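Local coordinates for protein antigen 43 (Escherichia coli, PDB 4KH3) that self-associates between neighbouring bacterial cells as the alpha domain of an AIDA-type autotransporter, driving bacterial clumping by a Velcro-like mechanism, at residues 402-408 / 422-428; 369-374 / 390-394; 456-460 / 476-480. One frame throughout, in Å; residues are numbered along the deposited sequence.

Interaction 1 of 3, residues 402-408 / 422-428; sequences GTTTLNN and DTLTIRE
This is a parallel strand pair between successive rungs of a right-handed beta-helix, the fold expected of an autotransporter passenger in the pectate-lyase-like clan. Strand 403-407 lies beside strand 423-426 with short-segment axes 4.7 Å apart at closest approach and 20° between their directions. Both backbones are extended, and the offset is twenty residues as far as Leu406 and Ile426: Thr403 pairs with Thr423, Thr404 with Leu424, Thr405 with Thr425, at CA-CA distances of 4.7 to 4.9 Å. The ladder runs Thr423 N to Gly402 O (3.2 Å), Thr404 N to Thr423 O (2.9 Å), Thr425 N to Thr404 O (2.7 Å) and Leu406 N to Thr425 O (2.8 Å). At its start Gly402, with phi of 64°, gives its N to Asp422 OD2 (2.7 Å). Arg427 is then one residue extra, so Asn407 comes level with Glu428. Asn407 (chi1 m) swings OD1 to Arg427 N (2.9 Å), and Asn408 N rejoins at Glu428 O (2.8 Å). Thr403, Thr405, Thr423 and Thr425 share one face, where Thr403 CG2 meets Thr425 CG2 at 3.5 Å. Thr404 and Leu424 point to the other; Leu424 (chi1 t, chi2 p) brings CD1 to 3.8 Å from Leu406 CD1, and Leu406 CB lies 3.7 Å from Ile426 CG1. Leu406 and Ile426 also touch Ala431 at the start of strand 431-434. Strands 382-389 and 443-446 continue the sheet beyond the two. The contact thus joins rungs chiefly through main-chain bonds, with carboxylate and carboxamide oxygens taking up amide protons where the strands begin and end.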
loop_
_atom_site.group_PDB
_atom_site.type_symbol
_atom_site.label_atom_id
_atom_site.label_comp_id
_atom_site.label_asym_id
_atom_site.label_seq_id
_atom_site.Cartn_x
_atom_site.Cartn_y
_atom_site.Cartn_z
ATOM N N GLY A 402 -21.778 32.167 -10.718
ATOM C CA GLY A 402 -21.895 31.709 -12.093
ATOM C C GLY A 402 -22.937 30.609 -12.185
ATOM O O GLY A 402 -24.006 30.684 -11.577
ATOM N N THR A 403 -22.628 29.569 -12.940
ATOM C CA THR A 403 -23.542 28.446 -13.059
ATOM C C THR A 403 -22.970 27.228 -12.340
ATOM O O THR A 403 -22.022 26.603 -12.814
ATOM C CB THR A 403 -23.818 28.101 -14.534
ATOM O OG1 THR A 403 -24.359 29.245 -15.207
ATOM C CG2 THR A 403 -24.805 26.965 -14.627
ATOM N N THR A 404 -23.541 26.919 -11.182
ATOM C CA THR A 404 -23.176 25.737 -10.413
ATOM C C THR A 404 -24.033 24.543 -10.856
ATOM O O THR A 404 -25.247 24.527 -10.665
ATOM C CB THR A 404 -23.367 25.982 -8.912
ATOM O OG1 THR A 404 -22.526 27.065 -8.496
ATOM C CG2 THR A 404 -23.015 24.739 -8.115
ATOM N N THR A 405 -23.387 23.547 -11.449
ATOM C CA THR A 405 -24.082 22.424 -12.052
ATOM C C THR A 405 -23.934 21.138 -11.240
ATOM O O THR A 405 -22.823 20.748 -10.866
ATOM C CB THR A 405 -23.572 22.194 -13.468
ATOM O OG1 THR A 405 -23.741 23.399 -14.228
ATOM C CG2 THR A 405 -24.324 21.051 -14.130
ATOM N N LEU A 406 -25.063 20.493 -10.957
ATOM C CA LEU A 406 -25.077 19.237 -10.214
ATOM C C LEU A 406 -25.701 18.139 -11.066
ATOM O O LEU A 406 -26.903 18.148 -11.298
ATOM C CB LEU A 406 -25.868 19.395 -8.920
ATOM C CG LEU A 406 -25.440 20.522 -7.974
ATOM C CD1 LEU A 406 -26.329 20.528 -6.743
ATOM C CD2 LEU A 406 -23.957 20.428 -7.578
ATOM N N ASN A 407 -24.880 17.206 -11.540
ATOM C CA ASN A 407 -25.345 16.119 -12.396
ATOM C C ASN A 407 -24.938 14.738 -11.875
ATOM O O ASN A 407 -23.995 14.611 -11.091
ATOM C CB ASN A 407 -24.784 16.260 -13.814
ATOM C CG ASN A 407 -25.399 17.409 -14.590
ATOM O OD1 ASN A 407 -26.516 17.839 -14.318
ATOM N ND2 ASN A 407 -24.669 17.895 -15.591
ATOM N N ASN A 408 -25.681 13.721 -12.311
ATOM C CA ASN A 408 -25.257 12.323 -12.258
ATOM C C ASN A 408 -24.659 11.825 -10.950
ATOM O O ASN A 408 -23.559 11.278 -10.948
ATOM C CB ASN A 408 -24.245 12.068 -13.369
ATOM C CG ASN A 408 -24.820 12.321 -14.740
ATOM O OD1 ASN A 408 -25.942 11.916 -15.033
ATOM N ND2 ASN A 408 -24.058 12.995 -15.587
ATOM N N ASP A 422 -26.734 33.447 -8.084
ATOM C CA ASP A 422 -26.751 33.101 -9.499
ATOM C C ASP A 422 -27.524 31.805 -9.730
ATOM O O ASP A 422 -28.558 31.579 -9.111
ATOM C CB ASP A 422 -25.334 33.012 -10.066
ATOM C CG ASP A 422 -24.513 34.269 -9.797
ATOM O OD1 ASP A 422 -25.075 35.267 -9.307
ATOM O OD2 ASP A 422 -23.299 34.262 -10.084
ATOM N N THR A 423 -27.027 30.951 -10.613
ATOM C CA THR A 423 -27.805 29.796 -11.032
ATOM C C THR A 423 -27.256 28.447 -10.560
ATOM O O THR A 423 -26.149 28.056 -10.909
ATOM C CB THR A 423 -27.936 29.776 -12.549
ATOM O OG1 THR A 423 -28.561 30.990 -12.980
ATOM C CG2 THR A 423 -28.766 28.581 -12.997
ATOM N N LEU A 424 -28.046 27.742 -9.761
ATOM C CA LEU A 424 -27.754 26.360 -9.403
ATOM C C LEU A 424 -28.595 25.455 -10.303
ATOM O O LEU A 424 -29.815 25.559 -10.323
ATOM C CB LEU A 424 -28.097 26.124 -7.935
ATOM C CG LEU A 424 -27.922 24.710 -7.381
ATOM C CD1 LEU A 424 -26.496 24.251 -7.580
ATOM C CD2 LEU A 424 -28.304 24.650 -5.902
ATOM N N THR A 425 -27.952 24.581 -11.067
ATOM C CA THR A 425 -28.680 23.836 -12.087
ATOM C C THR A 425 -28.392 22.337 -12.081
ATOM O O THR A 425 -27.243 21.907 -11.988
ATOM C CB THR A 425 -28.448 24.414 -13.514
ATOM O OG1 THR A 425 -29.234 23.683 -14.460
ATOM C CG2 THR A 425 -26.996 24.308 -13.923
ATOM N N ILE A 426 -29.465 21.557 -12.177
ATOM C CA ILE A 426 -29.383 20.110 -12.307
ATOM C C ILE A 426 -29.963 19.740 -13.664
ATOM O O ILE A 426 -31.128 20.007 -13.941
ATOM C CB ILE A 426 -30.169 19.395 -11.192
ATOM C CG1 ILE A 426 -29.458 19.559 -9.848
ATOM C CG2 ILE A 426 -30.338 17.904 -11.520
ATOM C CD1 ILE A 426 -29.615 20.907 -9.193
ATOM N N ARG A 427 -29.153 19.137 -14.519
ATOM C CA ARG A 427 -29.562 18.939 -15.898
ATOM C C ARG A 427 -29.683 17.473 -16.323
ATOM O O ARG A 427 -30.263 17.167 -17.369
ATOM C CB ARG A 427 -28.587 19.667 -16.815
ATOM C CG ARG A 427 -28.441 21.140 -16.479
ATOM C CD ARG A 427 -27.528 21.853 -17.465
ATOM N NE ARG A 427 -27.963 21.646 -18.843
ATOM C CZ ARG A 427 -27.136 21.420 -19.857
ATOM N NH1 ARG A 427 -25.825 21.377 -19.649
ATOM N NH2 ARG A 427 -27.616 21.237 -21.080
ATOM N N GLU A 428 -29.157 16.569 -15.506
ATOM C CA GLU A 428 -28.952 15.189 -15.935
ATOM C C GLU A 428 -28.689 14.297 -14.720
ATOM O O GLU A 428 -27.856 14.618 -13.881
ATOM C CB GLU A 428 -27.759 15.153 -16.892
ATOM C CG GLU A 428 -27.490 13.832 -17.578
ATOM C CD GLU A 428 -26.237 13.892 -18.445
ATOM O OE1 GLU A 428 -25.686 15.005 -18.615
ATOM O OE2 GLU A 428 -25.799 12.834 -18.951
#

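Interaction 2 of 3, residues 369-374 / 390-394; sequences LEKGSS and GGLFT
At a corner of the beta-helix, the chain leaves strand 363-370 through a type II turn, Glu370 to Ser373, and enters strand 374-377, while Gly390-Gly391 of the next rung rounds the same corner into strand 392-395. The turn is closed by Ser373 N to Glu370 O (2.9 Å), with Gly372 at phi 103°, psi -34°. Between rungs, Leu392 N donates to Ser373 O at 3.1 Å and nearly straight, whereas Gly391 N reaches Leu369 O only weakly (3.3 Å, 125°). Beyond the corner Ser374 and Leu392 pair in parallel, CA-CA 4.7 Å, with Ser374 CA 3.2 Å from Leu392 O in a CA-H...O contact. Ser373 OG is engaged with Leu339 N of the preceding rung, and Glu370 OE1 with Asn389 ND2. Gly391 must lack a side chain: a CB would clash with the O atoms of Leu369 and Glu370. Inside the coil Leu369 (chi1 m, chi2 t) sets CD1 4.1 Å from Phe393 CD2; Phe393 (chi1 t) also meets the ring of Phe375. Where the backbones stand too far apart for direct bonding, a water accepts from Gly372 N at 2.9 Å and donates to Gly390 O at 2.9 Å.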
loop_
_atom_site.group_PDB
_atom_site.type_symbol
_atom_site.label_atom_id
_atom_site.label_comp_id
_atom_site.label_asym_id
_atom_site.label_seq_id
_atom_site.Cartn_x
_atom_site.Cartn_y
_atom_site.Cartn_z
ATOM N N LEU A 369 -15.722 18.334 -11.187
ATOM C CA LEU A 369 -15.570 17.270 -10.201
ATOM C C LEU A 369 -16.306 15.984 -10.610
ATOM O O LEU A 369 -17.502 15.842 -10.362
ATOM C CB LEU A 369 -16.035 17.757 -8.829
ATOM C CG LEU A 369 -15.388 19.041 -8.287
ATOM C CD1 LEU A 369 -16.184 19.581 -7.110
ATOM C CD2 LEU A 369 -13.958 18.796 -7.861
ATOM N N GLU A 370 -15.587 15.060 -11.246
ATOM C CA GLU A 370 -16.129 13.743 -11.587
ATOM C C GLU A 370 -16.198 12.831 -10.358
ATOM O O GLU A 370 -15.745 13.191 -9.263
ATOM C CB GLU A 370 -15.281 13.056 -12.658
ATOM C CG GLU A 370 -14.844 13.940 -13.817
ATOM C CD GLU A 370 -15.908 14.082 -14.882
ATOM O OE1 GLU A 370 -16.986 13.477 -14.737
ATOM O OE2 GLU A 370 -15.667 14.802 -15.870
ATOM N N LYS A 371 -16.774 11.648 -10.548
ATOM C CA LYS A 371 -16.893 10.677 -9.471
ATOM C C LYS A 371 -15.524 10.408 -8.845
ATOM O O LYS A 371 -14.545 10.130 -9.547
ATOM C CB LYS A 371 -17.535 9.378 -9.977
ATOM C CG LYS A 371 -17.788 8.354 -8.873
ATOM C CD LYS A 371 -18.828 7.318 -9.298
ATOM C CE LYS A 371 -19.251 6.423 -8.132
ATOM N NZ LYS A 371 -20.397 5.535 -8.494
ATOM N N GLY A 372 -15.457 10.538 -7.524
ATOM C CA GLY A 372 -14.210 10.371 -6.804
ATOM C C GLY A 372 -13.582 11.680 -6.369
ATOM O O GLY A 372 -12.962 11.756 -5.306
ATOM N N SER A 373 -13.742 12.715 -7.190
ATOM C CA SER A 373 -13.179 14.023 -6.883
ATOM C C SER A 373 -13.984 14.755 -5.812
ATOM O O SER A 373 -15.198 14.579 -5.708
ATOM C CB SER A 373 -13.093 14.875 -8.144
ATOM O OG SER A 373 -12.234 14.278 -9.093
ATOM N N SER A 374 -13.310 15.571 -5.010
ATOM C CA SER A 374 -14.019 16.365 -4.015
ATOM C C SER A 374 -13.365 17.727 -3.775
ATOM O O SER A 374 -12.145 17.847 -3.768
ATOM C CB SER A 374 -14.182 15.591 -2.704
ATOM O OG SER A 374 -12.950 15.482 -2.012
ATOM N N GLY A 390 -21.138 13.762 -10.512
ATOM C CA GLY A 390 -20.925 12.541 -9.765
ATOM C C GLY A 390 -20.005 12.715 -8.574
ATOM O O GLY A 390 -19.929 11.845 -7.706
ATOM N N GLY A 391 -19.308 13.846 -8.526
ATOM C CA GLY A 391 -18.392 14.121 -7.434
ATOM C C GLY A 391 -19.031 14.665 -6.165
ATOM O O GLY A 391 -20.254 14.632 -5.988
ATOM N N LEU A 392 -18.186 15.163 -5.270
ATOM C CA LEU A 392 -18.635 15.743 -4.013
ATOM C C LEU A 392 -18.145 17.182 -3.887
ATOM O O LEU A 392 -17.003 17.490 -4.198
ATOM C CB LEU A 392 -18.136 14.908 -2.831
ATOM C CG LEU A 392 -18.357 15.476 -1.430
ATOM C CD1 LEU A 392 -19.847 15.617 -1.132
ATOM C CD2 LEU A 392 -17.668 14.598 -0.378
ATOM N N PHE A 393 -19.033 18.059 -3.442
ATOM C CA PHE A 393 -18.690 19.442 -3.162
ATOM C C PHE A 393 -19.195 19.714 -1.768
ATOM O O PHE A 393 -20.378 19.519 -1.482
ATOM C CB PHE A 393 -19.389 20.364 -4.159
ATOM C CG PHE A 393 -18.944 21.799 -4.093
ATOM C CD1 PHE A 393 -19.130 22.558 -2.940
ATOM C CD2 PHE A 393 -18.380 22.405 -5.201
ATOM C CE1 PHE A 393 -18.742 23.884 -2.889
ATOM C CE2 PHE A 393 -17.992 23.730 -5.157
ATOM C CZ PHE A 393 -18.174 24.471 -3.999
ATOM N N THR A 394 -18.291 20.140 -0.898
ATOM C CA THR A 394 -18.634 20.479 0.474
ATOM C C THR A 394 -18.372 21.965 0.679
ATOM O O THR A 394 -17.352 22.495 0.232
ATOM C CB THR A 394 -17.796 19.672 1.478
ATOM O OG1 THR A 394 -17.957 18.274 1.215
ATOM C CG2 THR A 394 -18.229 19.972 2.915
HETATM O O HOH W 1 -17.822 11.102 -5.903
#

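Interaction 3 of 3, residues 456-460 / 476-480; sequences NTTLT and STVTT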
loop_
_atom_site.group_PDB
_atom_site.type_symbol
_atom_site.label_atom_id
_atom_site.label_comp_id
_atom_site.label_asym_id
_atom_site.label_seq_id
_atom_site.Cartn_x
_atom_site.Cartn_y
_atom_site.Cartn_z
ATOM N N ASN A 456 -32.578 18.291 4.689
ATOM C CA ASN A 456 -32.122 18.938 5.913
ATOM C C ASN A 456 -31.329 20.217 5.628
ATOM O O ASN A 456 -30.243 20.430 6.148
ATOM C CB ASN A 456 -31.321 17.957 6.774
ATOM C CG ASN A 456 -31.011 18.508 8.164
ATOM O OD1 ASN A 456 -31.708 19.395 8.668
ATOM N ND2 ASN A 456 -29.955 17.989 8.783
ATOM N N THR A 457 -31.901 21.063 4.787
ATOM C CA THR A 457 -31.287 22.316 4.391
ATOM C C THR A 457 -32.266 23.461 4.628
ATOM O O THR A 457 -33.474 23.287 4.525
ATOM C CB THR A 457 -30.932 22.281 2.891
ATOM O OG1 THR A 457 -30.123 21.129 2.622
ATOM C CG2 THR A 457 -30.180 23.531 2.480
ATOM N N THR A 458 -31.751 24.630 4.968
ATOM C CA THR A 458 -32.564 25.819 4.867
ATOM C C THR A 458 -32.272 26.411 3.500
ATOM O O THR A 458 -31.189 26.928 3.262
ATOM C CB THR A 458 -32.264 26.819 5.986
ATOM O OG1 THR A 458 -32.688 26.261 7.238
ATOM C CG2 THR A 458 -33.014 28.116 5.744
ATOM N N LEU A 459 -33.237 26.306 2.595
ATOM C CA LEU A 459 -33.063 26.785 1.232
ATOM C C LEU A 459 -33.918 28.018 0.932
ATOM O O LEU A 459 -35.142 27.938 0.852
ATOM C CB LEU A 459 -33.383 25.671 0.239
ATOM C CG LEU A 459 -33.277 26.102 -1.215
ATOM C CD1 LEU A 459 -31.855 26.509 -1.528
ATOM C CD2 LEU A 459 -33.720 24.978 -2.121
ATOM N N THR A 460 -33.262 29.161 0.771
ATOM C CA THR A 460 -33.952 30.388 0.424
ATOM C C THR A 460 -33.432 30.911 -0.900
ATOM O O THR A 460 -32.288 31.343 -1.009
ATOM C CB THR A 460 -33.753 31.456 1.481
ATOM O OG1 THR A 460 -34.130 30.935 2.760
ATOM C CG2 THR A 460 -34.606 32.671 1.148
ATOM N N SER A 476 -36.643 19.883 5.139
ATOM C CA SER A 476 -36.063 21.188 4.808
ATOM C C SER A 476 -37.006 22.371 5.016
ATOM O O SER A 476 -38.214 22.262 4.843
ATOM C CB SER A 476 -35.566 21.195 3.363
ATOM O OG SER A 476 -34.578 20.198 3.170
ATOM N N THR A 477 -36.439 23.508 5.385
ATOM C CA THR A 477 -37.198 24.743 5.449
ATOM C C THR A 477 -36.926 25.528 4.181
ATOM O O THR A 477 -35.868 26.145 4.036
ATOM C CB THR A 477 -36.780 25.586 6.654
ATOM O OG1 THR A 477 -37.076 24.874 7.857
ATOM C CG2 THR A 477 -37.517 26.907 6.663
ATOM N N VAL A 478 -37.882 25.505 3.262
ATOM C CA VAL A 478 -37.683 26.098 1.949
ATOM C C VAL A 478 -38.518 27.353 1.755
ATOM O O VAL A 478 -39.699 27.374 2.079
ATOM C CB VAL A 478 -38.037 25.094 0.855
ATOM C CG1 VAL A 478 -37.759 25.682 -0.525
ATOM C CG2 VAL A 478 -37.260 23.808 1.072
ATOM N N THR A 479 -37.893 28.391 1.213
ATOM C CA THR A 479 -38.537 29.682 1.019
ATOM C C THR A 479 -38.249 30.196 -0.397
ATOM O O THR A 479 -37.188 30.772 -0.664
ATOM C CB THR A 479 -38.061 30.711 2.084
ATOM O OG1 THR A 479 -38.293 30.201 3.412
ATOM C CG2 THR A 479 -38.794 32.035 1.914
ATOM N N THR A 480 -39.202 29.991 -1.303
ATOM C CA THR A 480 -38.985 30.236 -2.726
ATOM C C THR A 480 -40.312 30.134 -3.470
ATOM O O THR A 480 -41.345 29.818 -2.878
ATOM C CB THR A 480 -38.018 29.175 -3.321
ATOM O OG1 THR A 480 -37.729 29.476 -4.691
ATOM C CG2 THR A 480 -38.646 27.793 -3.255
HETATM O O HOH W 2 -35.995 29.035 4.071
#
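Threonines dominate this parallel pair of beta-helix rungs. Thr458 and Thr460 stand over Thr477 and Thr479 on one face, all four with chi1 m, so their hydroxyls lean the same way: Thr458 OG1 is 4.2 Å from Thr477 CB, and Thr460 OG1 is 4.0 Å from Thr479 CB. One water links Thr460 OG1 (3.0 Å), Thr479 OG1 (2.7 Å) and Thr477 O, to which it donates (2.9 Å). Thr479 OG1 also bonds Asn499 ND2. Leu459 (t, p) and Val478 (t) turn to the buried face, with Leu459 CB 4.4 Å from Val478 CG2. Ser476, in the m rotamer, accepts Thr457 N on OG (3.2 Å), while its stronger partner is Asn474 O. The ladder runs Thr477 N to Thr457 O (3.1 Å), Leu459 N to Thr477 O (3.0 Å) and Thr479 N to Leu459 O (2.8 Å). Strand 437-439 flanks 458-461 from the preceding rung, and 497-499 follows 477-484 towards the C-terminal end.

How the interactions relate
All three contacts join consecutive rungs of one beta-helix, in the chain order interaction 2, 1, 3. The centres of 2 and 1 lie about 14 Å apart, those of 1 and 3 about 17 Å. Interactions 1 and 3 belong to flat faces of the coil: in 3 the apolar Leu459 and Val478 take one face and threonines the other, whereas in 1 Thr404 shares the face of Leu424, and Thr405 and Thr425 on the other face are buried too; 1 buries the larger surface, 642 against 361 Å². Interaction 2 bridges a corner, where glycines and a turn interrupt the pairing until Ser374 and Leu392 resume it. Water fills a backbone gap in 2 but ties threonine hydroxyls in 3.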